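Local coordinates for protein Beta/alpha-amylase (Paenibacillus polymyxa, PDB 3VOC) that hydrolyses alpha-1,4-glucosidic linkages of starch, its family 14 beta-amylase domain, the part present here, releasing maltose from non-reducing chain ends, at residues P13-L27 with Y59-L72. Residues are numbered along the deposited sequence; the frame is centred on the assembly and turned at random.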
ATOM      1  N   PRO A  13       3.600 -17.072   1.248  1.00 18.13           N
ATOM      2  CA  PRO A  13       4.905 -16.831   1.851  1.00 18.48           C
ATOM      3  C   PRO A  13       5.672 -15.718   1.136  1.00 18.62           C
ATOM      4  O   PRO A  13       5.389 -15.401  -0.035  1.00 17.87           O
ATOM      5  CB  PRO A  13       5.632 -18.182   1.707  1.00 18.73           C
ATOM      6  CG  PRO A  13       4.930 -18.927   0.659  1.00 19.28           C
ATOM      7  CD  PRO A  13       3.563 -18.289   0.416  1.00 17.90           C
ATOM      8  N   LEU A  14       6.625 -15.124   1.845  1.00 18.61           N
ATOM      9  CA  LEU A  14       7.427 -14.055   1.256  1.00 18.87           C
ATOM     10  C   LEU A  14       8.460 -14.610   0.274  1.00 19.50           C
ATOM     11  O   LEU A  14       8.523 -14.169  -0.878  1.00 18.36           O
ATOM     12  CB  LEU A  14       8.114 -13.218   2.352  1.00 18.50           C
ATOM     13  CG  LEU A  14       8.958 -12.040   1.863  1.00 19.25           C
ATOM     14  CD1 LEU A  14       8.096 -11.002   1.148  1.00 19.79           C
ATOM     15  CD2 LEU A  14       9.741 -11.387   3.044  1.00 20.05           C
ATOM     16  N   ALA A  15       9.258 -15.574   0.752  1.00 20.49           N
ATOM     17  CA  ALA A  15      10.292 -16.254  -0.044  1.00 21.45           C
ATOM     18  C   ALA A  15       9.719 -17.028  -1.231  1.00 21.85           C
ATOM     19  O   ALA A  15       8.660 -17.646  -1.124  1.00 22.21           O
ATOM     20  CB  ALA A  15      11.117 -17.211   0.860  1.00 21.70           C
ATOM     21  N   LYS A  16      10.419 -16.981  -2.365  1.00 21.78           N
ATOM     22  CA  LYS A  16      10.008 -17.722  -3.553  1.00 22.44           C
ATOM     23  C   LYS A  16       9.825 -19.186  -3.185  1.00 22.18           C
ATOM     24  O   LYS A  16      10.611 -19.733  -2.404  1.00 21.88           O
ATOM     25  CB  LYS A  16      11.059 -17.588  -4.652  1.00 22.92           C
ATOM     26  CG  LYS A  16      10.635 -18.181  -5.979  1.00 24.80           C
ATOM     27  CD  LYS A  16      11.815 -18.194  -6.937  1.00 29.58           C
ATOM     28  CE  LYS A  16      11.562 -19.093  -8.134  1.00 32.12           C
ATOM     29  NZ  LYS A  16      12.828 -19.300  -8.907  1.00 34.50           N
ATOM     30  N   ILE A  17       8.771 -19.804  -3.706  1.00 21.60           N
ATOM     31  CA  ILE A  17       8.501 -21.197  -3.399  1.00 22.71           C
ATOM     32  C   ILE A  17       9.553 -22.065  -4.079  1.00 23.60           C
ATOM     33  O   ILE A  17       9.662 -22.057  -5.298  1.00 23.39           O
ATOM     34  CB  ILE A  17       7.108 -21.665  -3.902  1.00 22.24           C
ATOM     35  CG1 ILE A  17       5.984 -20.722  -3.428  1.00 22.62           C
ATOM     36  CG2 ILE A  17       6.862 -23.133  -3.495  1.00 21.54           C
ATOM     37  CD1 ILE A  17       5.785 -20.701  -1.949  1.00 23.41           C
ATOM     38  N   ASN A  18      10.310 -22.809  -3.285  1.00 24.79           N
ATOM     39  CA  ASN A  18      11.273 -23.758  -3.831  1.00 26.67           C
ATOM     40  C   ASN A  18      10.962 -25.212  -3.455  1.00 26.24           C
ATOM     41  O   ASN A  18      11.644 -26.127  -3.900  1.00 27.65           O
ATOM     42  CB  ASN A  18      12.706 -23.378  -3.415  1.00 27.68           C
ATOM     43  CG  ASN A  18      12.957 -23.575  -1.924  1.00 31.19           C
ATOM     44  OD1 ASN A  18      12.031 -23.501  -1.101  1.00 35.24           O
ATOM     45  ND2 ASN A  18      14.213 -23.842  -1.566  1.00 34.70           N
ATOM     46  N   ASP A  19       9.944 -25.418  -2.628  1.00 24.99           N
ATOM     47  CA  ASP A  19       9.476 -26.753  -2.291  1.00 23.47           C
ATOM     48  C   ASP A  19       7.969 -26.771  -2.508  1.00 22.78           C
ATOM     49  O   ASP A  19       7.200 -26.403  -1.614  1.00 20.89           O
ATOM     50  CB  ASP A  19       9.833 -27.070  -0.839  1.00 24.11           C
ATOM     51  CG  ASP A  19       9.391 -28.464  -0.399  1.00 24.82           C
ATOM     52  OD1 ASP A  19       8.605 -29.129  -1.107  1.00 24.60           O
ATOM     53  OD2 ASP A  19       9.823 -28.875   0.693  1.00 27.82           O
ATOM     54  N   TRP A  20       7.549 -27.203  -3.696  1.00 21.52           N
ATOM     55  CA  TRP A  20       6.134 -27.159  -4.052  1.00 22.01           C
ATOM     56  C   TRP A  20       5.267 -28.139  -3.266  1.00 22.17           C
ATOM     57  O   TRP A  20       4.094 -27.865  -2.995  1.00 22.09           O
ATOM     58  CB  TRP A  20       5.951 -27.364  -5.557  1.00 21.94           C
ATOM     59  CG  TRP A  20       6.417 -26.167  -6.308  1.00 22.09           C
ATOM     60  CD1 TRP A  20       7.617 -26.008  -6.945  1.00 23.91           C
ATOM     61  CD2 TRP A  20       5.711 -24.934  -6.455  1.00 21.99           C
ATOM     62  NE1 TRP A  20       7.687 -24.751  -7.504  1.00 23.79           N
ATOM     63  CE2 TRP A  20       6.534 -24.068  -7.212  1.00 22.38           C
ATOM     64  CE3 TRP A  20       4.452 -24.473  -6.022  1.00 21.78           C
ATOM     65  CZ2 TRP A  20       6.144 -22.761  -7.548  1.00 23.05           C
ATOM     66  CZ3 TRP A  20       4.061 -23.174  -6.350  1.00 21.84           C
ATOM     67  CH2 TRP A  20       4.911 -22.330  -7.113  1.00 20.12           C
ATOM     68  N   GLY A  21       5.839 -29.291  -2.922  1.00 22.20           N
ATOM     69  CA  GLY A  21       5.121 -30.278  -2.127  1.00 21.91           C
ATOM     70  C   GLY A  21       4.750 -29.720  -0.771  1.00 21.77           C
ATOM     71  O   GLY A  21       3.636 -29.936  -0.287  1.00 22.13           O
ATOM     72  N   SER A  22       5.683 -28.997  -0.158  1.00 21.31           N
ATOM     73  CA  SER A  22       5.444 -28.344   1.144  1.00 20.62           C
ATOM     74  C   SER A  22       4.332 -27.298   1.065  1.00 19.65           C
ATOM     75  O   SER A  22       3.408 -27.276   1.888  1.00 19.05           O
ATOM     76  CB  SER A  22       6.732 -27.684   1.644  1.00 20.93           C
ATOM     77  OG  SER A  22       6.489 -26.825   2.747  1.00 22.81           O
ATOM     78  N   PHE A  23       4.428 -26.430   0.069  1.00 18.72           N
ATOM     79  CA  PHE A  23       3.442 -25.375  -0.124  1.00 17.83           C
ATOM     80  C   PHE A  23       2.066 -25.978  -0.380  1.00 17.96           C
ATOM     81  O   PHE A  23       1.070 -25.500   0.169  1.00 17.62           O
ATOM     82  CB  PHE A  23       3.879 -24.471  -1.284  1.00 18.00           C
ATOM     83  CG  PHE A  23       2.976 -23.310  -1.531  1.00 18.23           C
ATOM     84  CD1 PHE A  23       2.541 -22.502  -0.478  1.00 18.39           C
ATOM     85  CD2 PHE A  23       2.565 -23.006  -2.832  1.00 19.99           C
ATOM     86  CE1 PHE A  23       1.707 -21.406  -0.715  1.00 18.23           C
ATOM     87  CE2 PHE A  23       1.725 -21.900  -3.083  1.00 20.81           C
ATOM     88  CZ  PHE A  23       1.303 -21.106  -2.023  1.00 19.43           C
ATOM     89  N   LYS A  24       2.010 -27.048  -1.181  1.00 17.53           N
ATOM     90  CA  LYS A  24       0.740 -27.746  -1.427  1.00 18.15           C
ATOM     91  C   LYS A  24       0.099 -28.319  -0.145  1.00 18.08           C
ATOM     92  O   LYS A  24      -1.116 -28.259   0.012  1.00 18.07           O
ATOM     93  CB  LYS A  24       0.902 -28.843  -2.487  1.00 18.46           C
ATOM     94  CG  LYS A  24       1.098 -28.309  -3.904  1.00 19.38           C
ATOM     95  CD  LYS A  24       1.211 -29.438  -4.898  1.00 23.32           C
ATOM     96  CE  LYS A  24       1.433 -28.900  -6.313  1.00 27.40           C
ATOM     97  NZ  LYS A  24       1.029 -29.887  -7.362  1.00 28.02           N
ATOM     98  N   LYS A  25       0.910 -28.873   0.758  1.00 18.04           N
ATOM     99  CA  LYS A  25       0.423 -29.332   2.072  1.00 18.02           C
ATOM    100  C   LYS A  25      -0.183 -28.175   2.875  1.00 17.67           C
ATOM    101  O   LYS A  25      -1.238 -28.323   3.515  1.00 16.72           O
ATOM    102  CB  LYS A  25       1.552 -29.969   2.887  1.00 18.92           C
ATOM    103  CG  LYS A  25       1.951 -31.367   2.416  1.00 21.62           C
ATOM    104  CD  LYS A  25       3.125 -31.935   3.226  1.00 22.78           C
ATOM    105  CE  LYS A  25       3.835 -32.986   2.403  1.00 27.56           C
ATOM    106  NZ  LYS A  25       5.112 -33.480   3.006  1.00 30.67           N
ATOM    107  N   GLN A  26       0.503 -27.031   2.859  1.00 16.82           N
ATOM    108  CA  GLN A  26      -0.009 -25.841   3.544  1.00 16.60           C
ATOM    109  C   GLN A  26      -1.343 -25.403   2.953  1.00 16.63           C
ATOM    110  O   GLN A  26      -2.273 -25.062   3.696  1.00 16.62           O
ATOM    111  CB  GLN A  26       0.975 -24.681   3.470  1.00 16.07           C
ATOM    112  CG  GLN A  26       2.239 -24.838   4.303  1.00 16.40           C
ATOM    113  CD  GLN A  26       3.169 -23.651   4.100  1.00 17.61           C
ATOM    114  OE1 GLN A  26       3.485 -23.303   2.969  1.00 19.35           O
ATOM    115  NE2 GLN A  26       3.570 -23.003   5.186  1.00 19.14           N
ATOM    116  N   LEU A  27      -1.426 -25.387   1.624  1.00 16.41           N
ATOM    117  CA  LEU A  27      -2.661 -24.981   0.947  1.00 16.93           C
ATOM    118  C   LEU A  27      -3.825 -25.893   1.312  1.00 17.09           C
ATOM    119  O   LEU A  27      -4.911 -25.411   1.617  1.00 17.41           O
ATOM    120  CB  LEU A  27      -2.464 -24.945  -0.569  1.00 16.57           C
ATOM    121  CG  LEU A  27      -1.478 -23.904  -1.112  1.00 16.48           C
ATOM    122  CD1 LEU A  27      -1.334 -24.100  -2.624  1.00 15.72           C
ATOM    123  CD2 LEU A  27      -1.965 -22.483  -0.778  1.00 16.12           C
ATOM    124  N   TYR A  59       6.502 -18.962 -13.247  1.00 17.94           N
ATOM    125  CA  TYR A  59       6.428 -19.212 -11.803  1.00 17.59           C
ATOM    126  C   TYR A  59       5.031 -18.920 -11.218  1.00 16.77           C
ATOM    127  O   TYR A  59       4.523 -19.679 -10.386  1.00 16.61           O
ATOM    128  CB  TYR A  59       7.512 -18.429 -11.069  1.00 17.64           C
ATOM    129  CG  TYR A  59       7.344 -18.397  -9.562  1.00 17.94           C
ATOM    130  CD1 TYR A  59       7.752 -19.471  -8.775  1.00 17.75           C
ATOM    131  CD2 TYR A  59       6.804 -17.272  -8.923  1.00 17.83           C
ATOM    132  CE1 TYR A  59       7.609 -19.442  -7.381  1.00 19.78           C
ATOM    133  CE2 TYR A  59       6.675 -17.225  -7.532  1.00 19.21           C
ATOM    134  CZ  TYR A  59       7.079 -18.313  -6.769  1.00 20.22           C
ATOM    135  OH  TYR A  59       6.945 -18.277  -5.396  1.00 21.78           O
ATOM    136  N   TYR A  60       4.409 -17.828 -11.641  1.00 16.80           N
ATOM    137  CA  TYR A  60       3.092 -17.499 -11.109  1.00 16.62           C
ATOM    138  C   TYR A  60       1.971 -18.350 -11.680  1.00 16.95           C
ATOM    139  O   TYR A  60       0.958 -18.551 -11.027  1.00 16.92           O
ATOM    140  CB  TYR A  60       2.794 -16.001 -11.216  1.00 16.50           C
ATOM    141  CG  TYR A  60       3.580 -15.230 -10.197  1.00 16.02           C
ATOM    142  CD1 TYR A  60       3.279 -15.349  -8.836  1.00 15.58           C
ATOM    143  CD2 TYR A  60       4.663 -14.404 -10.578  1.00 15.80           C
ATOM    144  CE1 TYR A  60       4.013 -14.657  -7.878  1.00 15.74           C
ATOM    145  CE2 TYR A  60       5.407 -13.686  -9.609  1.00 15.08           C
ATOM    146  CZ  TYR A  60       5.070 -13.827  -8.268  1.00 15.64           C
ATOM    147  OH  TYR A  60       5.766 -13.158  -7.284  1.00 17.14           O
ATOM    148  N   LYS A  61       2.159 -18.874 -12.886  1.00 17.69           N
ATOM    149  CA  LYS A  61       1.208 -19.850 -13.419  1.00 17.99           C
ATOM    150  C   LYS A  61       1.302 -21.133 -12.581  1.00 17.84           C
ATOM    151  O   LYS A  61       0.285 -21.703 -12.193  1.00 17.83           O
ATOM    152  CB  LYS A  61       1.456 -20.112 -14.907  1.00 18.51           C
ATOM    153  CG  LYS A  61       0.842 -19.051 -15.820  1.00 21.00           C
ATOM    154  CD  LYS A  61       1.400 -19.125 -17.231  1.00 25.07           C
ATOM    155  CE  LYS A  61       0.671 -18.132 -18.172  1.00 26.35           C
ATOM    156  NZ  LYS A  61       1.508 -17.796 -19.395  1.00 25.70           N
ATOM    157  N   THR A  62       2.522 -21.549 -12.247  1.00 18.01           N
ATOM    158  CA  THR A  62       2.709 -22.695 -11.344  1.00 17.64           C
ATOM    159  C   THR A  62       2.063 -22.454  -9.974  1.00 17.39           C
ATOM    160  O   THR A  62       1.381 -23.332  -9.425  1.00 17.20           O
ATOM    161  CB  THR A  62       4.201 -23.023 -11.166  1.00 18.33           C
ATOM    162  OG1 THR A  62       4.791 -23.252 -12.454  1.00 17.90           O
ATOM    163  CG2 THR A  62       4.384 -24.269 -10.300  1.00 17.33           C
ATOM    164  N   TYR A  63       2.334 -21.277  -9.413  1.00 16.27           N
ATOM    165  CA  TYR A  63       1.766 -20.872  -8.138  1.00 16.43           C
ATOM    166  C   TYR A  63       0.242 -20.923  -8.214  1.00 16.24           C
ATOM    167  O   TYR A  63      -0.406 -21.576  -7.384  1.00 16.92           O
ATOM    168  CB  TYR A  63       2.251 -19.459  -7.834  1.00 15.56           C
ATOM    169  CG  TYR A  63       2.031 -18.944  -6.437  1.00 16.39           C
ATOM    170  CD1 TYR A  63       3.105 -18.462  -5.690  1.00 16.38           C
ATOM    171  CD2 TYR A  63       0.746 -18.895  -5.864  1.00 16.66           C
ATOM    172  CE1 TYR A  63       2.916 -17.945  -4.404  1.00 18.07           C
ATOM    173  CE2 TYR A  63       0.550 -18.384  -4.565  1.00 15.63           C
ATOM    174  CZ  TYR A  63       1.641 -17.903  -3.851  1.00 16.98           C
ATOM    175  OH  TYR A  63       1.474 -17.367  -2.580  1.00 17.26           O
ATOM    176  N   ALA A  64      -0.326 -20.266  -9.225  1.00 16.60           N
ATOM    177  CA  ALA A  64      -1.771 -20.238  -9.391  1.00 17.07           C
ATOM    178  C   ALA A  64      -2.351 -21.636  -9.586  1.00 17.73           C
ATOM    179  O   ALA A  64      -3.418 -21.949  -9.039  1.00 17.34           O
ATOM    180  CB  ALA A  64      -2.191 -19.297 -10.541  1.00 17.57           C
ATOM    181  N   ASN A  65      -1.650 -22.471 -10.357  1.00 18.24           N
ATOM    182  CA  ASN A  65      -2.051 -23.879 -10.534  1.00 18.93           C
ATOM    183  C   ASN A  65      -2.143 -24.640  -9.212  1.00 18.41           C
ATOM    184  O   ASN A  65      -3.089 -25.388  -8.999  1.00 18.44           O
ATOM    185  CB  ASN A  65      -1.076 -24.613 -11.455  1.00 19.30           C
ATOM    186  CG  ASN A  65      -1.266 -24.255 -12.912  1.00 22.91           C
ATOM    187  OD1 ASN A  65      -2.243 -23.608 -13.277  1.00 25.63           O
ATOM    188  ND2 ASN A  65      -0.311 -24.661 -13.760  1.00 25.17           N
ATOM    189  N   ALA A  66      -1.146 -24.465  -8.341  1.00 18.40           N
ATOM    190  CA  ALA A  66      -1.147 -25.111  -7.017  1.00 17.53           C
ATOM    191  C   ALA A  66      -2.352 -24.644  -6.175  1.00 17.33           C
ATOM    192  O   ALA A  66      -3.068 -25.460  -5.555  1.00 16.38           O
ATOM    193  CB  ALA A  66       0.180 -24.854  -6.277  1.00 17.90           C
ATOM    194  N   VAL A  67      -2.589 -23.337  -6.184  1.00 17.08           N
ATOM    195  CA  VAL A  67      -3.709 -22.747  -5.432  1.00 17.26           C
ATOM    196  C   VAL A  67      -5.047 -23.315  -5.953  1.00 17.72           C
ATOM    197  O   VAL A  67      -5.883 -23.769  -5.167  1.00 16.92           O
ATOM    198  CB  VAL A  67      -3.660 -21.188  -5.442  1.00 17.53           C
ATOM    199  CG1 VAL A  67      -4.969 -20.567  -4.898  1.00 15.61           C
ATOM    200  CG2 VAL A  67      -2.460 -20.687  -4.636  1.00 17.03           C
ATOM    201  N   LYS A  68      -5.205 -23.328  -7.278  1.00 18.27           N
ATOM    202  CA  LYS A  68      -6.393 -23.893  -7.938  1.00 19.13           C
ATOM    203  C   LYS A  68      -6.610 -25.372  -7.596  1.00 19.28           C
ATOM    204  O   LYS A  68      -7.721 -25.788  -7.279  1.00 18.71           O
ATOM    205  CB  LYS A  68      -6.242 -23.770  -9.455  1.00 19.59           C
ATOM    206  CG  LYS A  68      -7.418 -24.341 -10.225  1.00 22.58           C
ATOM    207  CD  LYS A  68      -7.199 -24.208 -11.715  1.00 27.23           C
ATOM    208  CE  LYS A  68      -8.400 -24.759 -12.451  1.00 29.15           C
ATOM    209  NZ  LYS A  68      -8.360 -26.258 -12.527  1.00 32.08           N
ATOM    210  N   GLU A  69      -5.533 -26.152  -7.658  1.00 19.68           N
ATOM    211  CA  GLU A  69      -5.582 -27.591  -7.391  1.00 20.67           C
ATOM    212  C   GLU A  69      -6.012 -27.895  -5.950  1.00 20.05           C
ATOM    213  O   GLU A  69      -6.691 -28.900  -5.700  1.00 19.47           O
ATOM    214  CB  GLU A  69      -4.230 -28.241  -7.747  1.00 20.94           C
ATOM    215  CG  GLU A  69      -4.080 -29.716  -7.333  1.00 26.67           C
ATOM    216  CD  GLU A  69      -2.649 -30.250  -7.510  1.00 31.96           C
ATOM    217  OE1 GLU A  69      -1.687 -29.597  -7.051  1.00 32.90           O
ATOM    218  OE2 GLU A  69      -2.495 -31.341  -8.106  1.00 36.57           O
ATOM    219  N   ALA A  70      -5.658 -27.011  -5.012  1.00 19.51           N
ATOM    220  CA  ALA A  70      -6.085 -27.155  -3.613  1.00 18.79           C
ATOM    221  C   ALA A  70      -7.526 -26.697  -3.361  1.00 18.40           C
ATOM    222  O   ALA A  70      -8.018 -26.773  -2.235  1.00 18.26           O
ATOM    223  CB  ALA A  70      -5.117 -26.430  -2.680  1.00 19.50           C
ATOM    224  N   GLY A  71      -8.197 -26.224  -4.409  1.00 17.38           N
ATOM    225  CA  GLY A  71      -9.574 -25.773  -4.303  1.00 16.95           C
ATOM    226  C   GLY A  71      -9.733 -24.373  -3.726  1.00 16.62           C
ATOM    227  O   GLY A  71     -10.820 -24.011  -3.310  1.00 16.79           O
ATOM    228  N   LEU A  72      -8.649 -23.601  -3.691  1.00 16.30           N
ATOM    229  CA  LEU A  72      -8.677 -22.226  -3.216  1.00 16.46           C
ATOM    230  C   LEU A  72      -8.812 -21.206  -4.349  1.00 16.77           C
ATOM    231  O   LEU A  72      -8.449 -21.488  -5.496  1.00 16.38           O
ATOM    232  CB  LEU A  72      -7.402 -21.917  -2.430  1.00 16.21           C
ATOM    233  CG  LEU A  72      -7.267 -22.720  -1.136  1.00 15.65           C
ATOM    234  CD1 LEU A  72      -5.807 -22.850  -0.695  1.00 15.40           C
ATOM    235  CD2 LEU A  72      -8.137 -22.082  -0.050  1.00 15.62           C
TER
HETATM  236  O   HOH W   1       3.385 -15.611  -1.740  1.00 19.40           O
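Tyr59 reaches Ile17 where two neighbouring outer helices of the TIM barrel, those containing 20-27 and 59-69, pack at -38°. Its OH accepts a nearly straight bond from Ile17 N (2.9 Å). With CG anti to the backbone N (chi1 168°), the Tyr59 ring extends to the loop before helix 20-27, where Lys16 CG lies against CE1 and CZ. Replacing Tyr59 by alanine is likely to leave Ile17 N without this acceptor and to open a gap beside Lys16 and Trp20. Thr62 sets CG2 over one face of the Trp20 six-membered ring, 3.7 Å from its centroid, a CH-pi contact. Ile17 CG2 covers the opposite face. Tyr63 offers a ring face to the edge of Phe23, with the planes at 62°. Tyr63 OH shares a water with Pro13 O, linking helix 59-69 to the loop after strand 7-11. Leu27 CD1 lies against Ala66 CB at 4.0 Å and near Val67 CG2. The extended Lys24 chain passes Ala66 to reach Glu69. This salt bridge joins Lys24 NZ to the syn lone pair of Glu69 OE1 at 2.7 Å. Farther on, Ala70 CB meets Leu27 CB at 3.7 Å, and Leu72 CD1 meets Leu27 CD2 at 3.9 Å.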